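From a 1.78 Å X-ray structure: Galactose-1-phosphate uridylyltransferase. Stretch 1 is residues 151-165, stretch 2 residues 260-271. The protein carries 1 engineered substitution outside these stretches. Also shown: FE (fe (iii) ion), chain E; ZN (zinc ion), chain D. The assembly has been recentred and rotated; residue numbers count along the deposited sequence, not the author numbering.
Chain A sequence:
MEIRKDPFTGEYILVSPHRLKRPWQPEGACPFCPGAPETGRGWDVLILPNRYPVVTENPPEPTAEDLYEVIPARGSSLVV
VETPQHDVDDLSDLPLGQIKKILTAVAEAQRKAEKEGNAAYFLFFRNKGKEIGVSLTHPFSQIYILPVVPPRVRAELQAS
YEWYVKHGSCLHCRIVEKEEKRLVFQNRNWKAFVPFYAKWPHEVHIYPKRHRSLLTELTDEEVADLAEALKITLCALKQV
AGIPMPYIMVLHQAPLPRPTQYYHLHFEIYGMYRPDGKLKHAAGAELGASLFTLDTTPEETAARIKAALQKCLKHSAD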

# COMPACT_ATOMS: atom_id res chain seq x y z
N PRO A 151 -4.57 -10.42 3.00
CA PRO A 151 -5.39 -10.16 1.82
C PRO A 151 -4.64 -10.20 0.49
O PRO A 151 -5.21 -10.73 -0.47
N ARG A 152 -3.40 -9.70 0.43
CA ARG A 152 -2.68 -9.67 -0.87
C ARG A 152 -2.38 -11.11 -1.31
O ARG A 152 -2.54 -11.44 -2.47
N VAL A 153 -2.05 -11.96 -0.34
CA VAL A 153 -1.76 -13.39 -0.64
C VAL A 153 -3.07 -14.10 -0.97
O VAL A 153 -3.05 -14.87 -1.93
N ARG A 154 -4.17 -13.78 -0.29
CA ARG A 154 -5.49 -14.37 -0.63
C ARG A 154 -5.79 -14.06 -2.10
O ARG A 154 -6.30 -14.96 -2.78
N ALA A 155 -5.65 -12.81 -2.54
CA ALA A 155 -5.96 -12.41 -3.94
C ALA A 155 -5.08 -13.28 -4.87
O ALA A 155 -5.60 -13.85 -5.86
N GLU A 156 -3.79 -13.46 -4.53
CA GLU A 156 -2.86 -14.20 -5.41
C GLU A 156 -3.29 -15.68 -5.44
O GLU A 156 -3.24 -16.30 -6.54
N LEU A 157 -3.69 -16.22 -4.30
CA LEU A 157 -4.10 -17.65 -4.20
C LEU A 157 -5.34 -17.86 -5.06
O LEU A 157 -5.43 -18.87 -5.80
N GLN A 158 -6.30 -16.94 -4.97
CA GLN A 158 -7.56 -17.10 -5.71
C GLN A 158 -7.23 -17.03 -7.21
O GLN A 158 -7.72 -17.89 -7.96
N ALA A 159 -6.47 -16.06 -7.69
CA ALA A 159 -6.16 -15.97 -9.13
C ALA A 159 -5.39 -17.23 -9.57
O ALA A 159 -5.68 -17.72 -10.67
N SER A 160 -4.42 -17.66 -8.76
CA SER A 160 -3.54 -18.82 -9.05
C SER A 160 -4.39 -20.09 -9.19
O SER A 160 -4.22 -20.87 -10.17
N TYR A 161 -5.32 -20.28 -8.27
CA TYR A 161 -6.27 -21.41 -8.24
C TYR A 161 -7.13 -21.41 -9.51
O TYR A 161 -7.24 -22.44 -10.22
N GLU A 162 -7.72 -20.25 -9.81
CA GLU A 162 -8.67 -20.12 -10.96
C GLU A 162 -7.91 -20.44 -12.26
O GLU A 162 -8.51 -21.07 -13.15
N TRP A 163 -6.68 -19.95 -12.37
CA TRP A 163 -5.83 -20.19 -13.56
C TRP A 163 -5.60 -21.69 -13.71
O TRP A 163 -5.76 -22.20 -14.82
N TYR A 164 -5.18 -22.33 -12.61
CA TYR A 164 -4.82 -23.77 -12.52
C TYR A 164 -6.02 -24.63 -12.93
O TYR A 164 -5.88 -25.59 -13.76
N VAL A 165 -7.19 -24.32 -12.37
CA VAL A 165 -8.44 -25.03 -12.69
C VAL A 165 -8.80 -24.78 -14.15
O VAL A 165 -9.27 -25.70 -14.75
N THR A 260 0.35 -26.68 -1.87
CA THR A 260 -0.64 -26.41 -2.94
C THR A 260 -0.02 -26.67 -4.32
O THR A 260 1.01 -26.13 -4.58
N GLN A 261 -0.77 -27.34 -5.20
CA GLN A 261 -0.36 -27.57 -6.61
C GLN A 261 -0.43 -26.26 -7.40
O GLN A 261 0.29 -26.16 -8.39
N TYR A 262 -1.27 -25.30 -6.99
CA TYR A 262 -1.69 -24.15 -7.84
C TYR A 262 -0.97 -22.87 -7.43
O TYR A 262 -1.02 -21.86 -8.19
N TYR A 263 -0.34 -22.90 -6.26
CA TYR A 263 0.44 -21.74 -5.78
C TYR A 263 1.88 -22.14 -5.55
O TYR A 263 2.20 -23.30 -5.32
N HIS A 264 2.75 -21.17 -5.84
CA HIS A 264 4.23 -21.31 -5.85
C HIS A 264 4.84 -20.21 -4.98
O HIS A 264 4.56 -19.03 -5.25
N LEU A 265 5.76 -20.64 -4.04
CA LEU A 265 6.21 -19.60 -3.10
C LEU A 265 7.16 -18.68 -3.82
O LEU A 265 7.85 -19.10 -4.83
N HIS A 266 7.37 -17.48 -3.39
CA HIS A 266 8.34 -16.53 -4.00
C HIS A 266 8.62 -15.44 -2.97
O HIS A 266 7.67 -15.12 -2.18
N PHE A 267 9.82 -14.88 -3.00
CA PHE A 267 10.16 -13.65 -2.27
C PHE A 267 9.89 -12.46 -3.19
O PHE A 267 10.29 -12.52 -4.37
N GLU A 268 9.18 -11.44 -2.69
CA GLU A 268 9.07 -10.16 -3.41
C GLU A 268 9.97 -9.16 -2.69
O GLU A 268 9.86 -9.02 -1.46
N ILE A 269 10.79 -8.45 -3.45
CA ILE A 269 11.63 -7.37 -2.91
C ILE A 269 11.24 -6.07 -3.62
O ILE A 269 11.31 -6.03 -4.88
N TYR A 270 10.91 -5.05 -2.84
CA TYR A 270 10.53 -3.70 -3.31
C TYR A 270 11.64 -2.76 -2.90
O TYR A 270 11.67 -2.40 -1.77
N GLY A 271 12.57 -2.46 -3.81
CA GLY A 271 13.56 -1.40 -3.61
C GLY A 271 12.93 -0.06 -3.84
O GLY A 271 12.27 0.12 -4.92

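Helix 151-165 meets the second stretch mainly through the loop that precedes strand 266-271. The closest CA pair is Tyr-161 and Tyr-262, 5.4 Å apart, whereas the axes of helix and strand come no nearer than 13.4 Å; long side chains must therefore span the gap toward the strand. The contact buries 603 Å², summed over both sides.

Tyr-262 is the principal bump. Its CA-to-CB bond points toward the helix, and chi1 of 53° (p) lays the ring in a hollow lined by Leu-157, Ser-160 and Tyr-161. Tyr-161 CB lies over one face of this ring, 4.2 Å from its centroid and 28° off the normal, a CH-pi contact. Tyr-161, at chi1 t, also turns its ring edge toward the Tyr-262 face; the planes stand at 81° and the centroids lie 5.2 Å apart. At the base of the ring, Tyr-164 CB and Tyr-262 CB are 3.5 Å apart. Tyr-164 (t) points toward the loop, with Tyr-262 N over one face of its ring and its OH 3.4 Å from Gln-261 OE1.

Leu-157 fits between two tyrosines. Its CB points sideways, but chi1 m and chi2 t bring CD2 within 4.1 Å of Tyr-262 CE2 and 3.4 Å of Tyr-263 CG. CD2 sits over the Tyr-263 face, 3.7 Å from the ring centroid and 24° off the normal. Tyr-263 (t) starts sideways and reaches along the helix: Ser-160 OG approaches its edge, 3.4 Å from CD1, and Val-153 CG1 lies 3.9 Å from its OH. Ser-160 OG donates to Glu-156 O at 2.7 Å, one turn back. Water 1 joins the backbones, donating to Ser-160 O at 2.8 Å and to Tyr-262 O at 2.7 Å.

Beyond this apolar packing, the interface becomes a metal site. Glu-156 (chi1 m, chi2 t) points toward the strand, and its OE1 accepts a 2.6 Å hydrogen bond from Tyr-263 OH. The iron is held by both Glu-156 oxygens, OE1 at 2.2 Å and OE2 at 2.3 Å, by His-266 NE2 at 2.2 Å, Glu-268 OE1 at 2.3 Å, water 2 at 2.2 Å and one atom elsewhere in the structure. Shared coordination accounts for the 3.2 Å between Glu-156 OE1 and His-266 NE2, which are not hydrogen-bonded. Two bonds within the second stretch accompany these ligands: His-266 ND1 donates to His-264 O at 2.8 Å, and Tyr-270 OH donates to Glu-268 OE2 at 2.6 Å.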

# COMPACT_ATOMS: atom_id res chain seq x y z
CB PRO A 151 -6.04 -8.79 2.10
CG PRO A 151 -6.17 -8.82 3.62
CD PRO A 151 -4.89 -9.48 4.10
CB ARG A 152 -1.40 -8.85 -0.76
CG ARG A 152 -0.56 -8.88 -2.05
CD ARG A 152 0.61 -7.90 -2.16
NE ARG A 152 -0.00 -6.62 -2.23
CZ ARG A 152 -0.51 -6.09 -3.31
NH1 ARG A 152 -0.36 -6.67 -4.47
NH2 ARG A 152 -1.11 -4.92 -3.24
CB VAL A 153 -0.96 -14.08 0.48
CG1 VAL A 153 -0.77 -15.58 0.16
CG2 VAL A 153 0.38 -13.35 0.69
CB ARG A 154 -6.62 -13.84 0.24
CG ARG A 154 -7.99 -14.46 -0.04
CD ARG A 154 -9.05 -14.01 0.95
NE ARG A 154 -9.01 -14.61 2.32
CZ ARG A 154 -8.43 -14.06 3.45
NH1 ARG A 154 -7.75 -12.92 3.39
NH2 ARG A 154 -8.53 -14.68 4.63
CB ALA A 155 -5.70 -10.94 -4.13
CB GLU A 156 -1.42 -14.09 -4.95
CG GLU A 156 -0.80 -12.69 -4.91
CD GLU A 156 0.72 -12.63 -4.90
OE1 GLU A 156 1.38 -13.73 -4.80
OE2 GLU A 156 1.27 -11.51 -5.01
CB LEU A 157 -4.37 -17.97 -2.74
CG LEU A 157 -3.14 -18.20 -1.86
CD1 LEU A 157 -3.52 -18.09 -0.42
CD2 LEU A 157 -2.45 -19.53 -2.14
CB GLN A 158 -8.61 -16.10 -5.23
CG GLN A 158 -9.93 -16.27 -5.96
CD GLN A 158 -10.57 -17.61 -5.62
OE1 GLN A 158 -10.42 -18.12 -4.50
NE2 GLN A 158 -11.30 -18.19 -6.57
CB ALA A 159 -5.34 -14.74 -9.45
CB SER A 160 -2.52 -18.98 -8.01
OG SER A 160 -1.60 -17.90 -8.03
CB TYR A 161 -7.17 -21.33 -7.01
CG TYR A 161 -8.18 -22.44 -6.97
CD1 TYR A 161 -7.78 -23.73 -6.65
CD2 TYR A 161 -9.51 -22.23 -7.27
CE1 TYR A 161 -8.68 -24.78 -6.64
CE2 TYR A 161 -10.42 -23.28 -7.25
CZ TYR A 161 -10.01 -24.55 -6.90
OH TYR A 161 -10.93 -25.57 -6.88
CB GLU A 162 -9.31 -18.72 -11.01
CG GLU A 162 -10.31 -18.48 -9.89
CD GLU A 162 -11.06 -17.14 -9.90
OE1 GLU A 162 -11.12 -16.47 -10.93
OE2 GLU A 162 -11.65 -16.81 -8.86
CB TRP A 163 -4.49 -19.46 -13.46
CG TRP A 163 -3.54 -20.02 -14.48
CD1 TRP A 163 -2.82 -21.18 -14.42
CD2 TRP A 163 -3.24 -19.44 -15.75
NE1 TRP A 163 -2.08 -21.37 -15.56
CE2 TRP A 163 -2.33 -20.32 -16.39
CE3 TRP A 163 -3.66 -18.27 -16.38
CZ2 TRP A 163 -1.82 -20.07 -17.66
CZ3 TRP A 163 -3.17 -18.03 -17.63
CH2 TRP A 163 -2.26 -18.91 -18.25
CB TYR A 164 -4.35 -24.09 -11.10
CG TYR A 164 -3.85 -25.49 -10.92
CD1 TYR A 164 -2.52 -25.81 -11.16
CD2 TYR A 164 -4.69 -26.49 -10.51
CE1 TYR A 164 -2.06 -27.10 -11.02
CE2 TYR A 164 -4.26 -27.80 -10.40
CZ TYR A 164 -2.92 -28.10 -10.64
OH TYR A 164 -2.47 -29.39 -10.50
CB VAL A 165 -9.59 -24.63 -11.75
CG1 VAL A 165 -10.93 -25.16 -12.27
CG2 VAL A 165 -9.28 -25.11 -10.33
CB THR A 260 -1.10 -24.97 -2.95
OG1 THR A 260 0.02 -24.09 -3.03
CG2 THR A 260 -1.85 -24.64 -1.68
CB GLN A 261 -1.27 -28.63 -7.24
CG GLN A 261 -0.89 -30.05 -6.85
CD GLN A 261 -1.87 -31.04 -7.46
OE1 GLN A 261 -3.09 -30.80 -7.52
NE2 GLN A 261 -1.34 -32.13 -7.99
CB TYR A 262 -3.20 -23.90 -7.76
CG TYR A 262 -3.75 -23.75 -6.36
CD1 TYR A 262 -4.19 -24.87 -5.66
CD2 TYR A 262 -3.82 -22.51 -5.74
CE1 TYR A 262 -4.69 -24.77 -4.38
CE2 TYR A 262 -4.29 -22.40 -4.44
CZ TYR A 262 -4.73 -23.53 -3.78
OH TYR A 262 -5.22 -23.45 -2.51
CB TYR A 263 -0.20 -21.12 -4.55
CG TYR A 263 0.28 -19.72 -4.22
CD1 TYR A 263 -0.06 -18.65 -5.04
CD2 TYR A 263 0.95 -19.43 -3.04
CE1 TYR A 263 0.27 -17.34 -4.71
CE2 TYR A 263 1.33 -18.12 -2.72
CZ TYR A 263 0.98 -17.08 -3.55
OH TYR A 263 1.31 -15.80 -3.18
CB HIS A 264 4.65 -21.19 -7.32
CG HIS A 264 6.02 -21.67 -7.68
ND1 HIS A 264 6.25 -22.37 -8.84
CD2 HIS A 264 7.22 -21.49 -7.10
CE1 HIS A 264 7.53 -22.64 -8.94
NE2 HIS A 264 8.15 -22.10 -7.89
CB LEU A 265 6.87 -20.21 -1.87
CG LEU A 265 8.13 -21.03 -2.06
CD1 LEU A 265 9.40 -20.20 -2.23
CD2 LEU A 265 8.33 -21.95 -0.84
CB HIS A 266 7.82 -15.96 -5.33
CG HIS A 266 6.39 -15.50 -5.27
ND1 HIS A 266 5.30 -16.38 -5.29
CD2 HIS A 266 5.86 -14.26 -5.22
CE1 HIS A 266 4.17 -15.68 -5.24
NE2 HIS A 266 4.47 -14.39 -5.26
CB PHE A 267 11.58 -13.67 -1.76
CG PHE A 267 11.82 -14.68 -0.67
CD1 PHE A 267 12.05 -16.01 -1.00
CD2 PHE A 267 11.79 -14.31 0.66
CE1 PHE A 267 12.31 -16.95 -0.00
CE2 PHE A 267 12.09 -15.24 1.64
CZ PHE A 267 12.25 -16.57 1.32
CB GLU A 268 7.63 -9.69 -3.59
CG GLU A 268 6.72 -10.70 -4.23
CD GLU A 268 5.35 -10.19 -4.62
OE1 GLU A 268 4.72 -10.85 -5.45
OE2 GLU A 268 4.93 -9.18 -4.04
CB ILE A 269 13.11 -7.72 -3.09
CG1 ILE A 269 13.56 -8.98 -2.36
CG2 ILE A 269 13.96 -6.56 -2.66
CD1 ILE A 269 14.85 -9.55 -2.94
CB TYR A 270 9.19 -3.27 -2.74
CG TYR A 270 8.09 -4.30 -2.74
CD1 TYR A 270 7.94 -5.23 -3.73
CD2 TYR A 270 7.14 -4.25 -1.74
CE1 TYR A 270 6.87 -6.12 -3.74
CE2 TYR A 270 6.08 -5.14 -1.69
CZ TYR A 270 5.97 -6.11 -2.69
OH TYR A 270 4.92 -6.98 -2.62
FE FE E . 3.28 -12.54 -4.98
ZN ZN D . 4.58 -23.68 -9.81
O HOH W 1 -1.56 -21.25 -10.80
O HOH W 2 3.00 -12.37 -7.19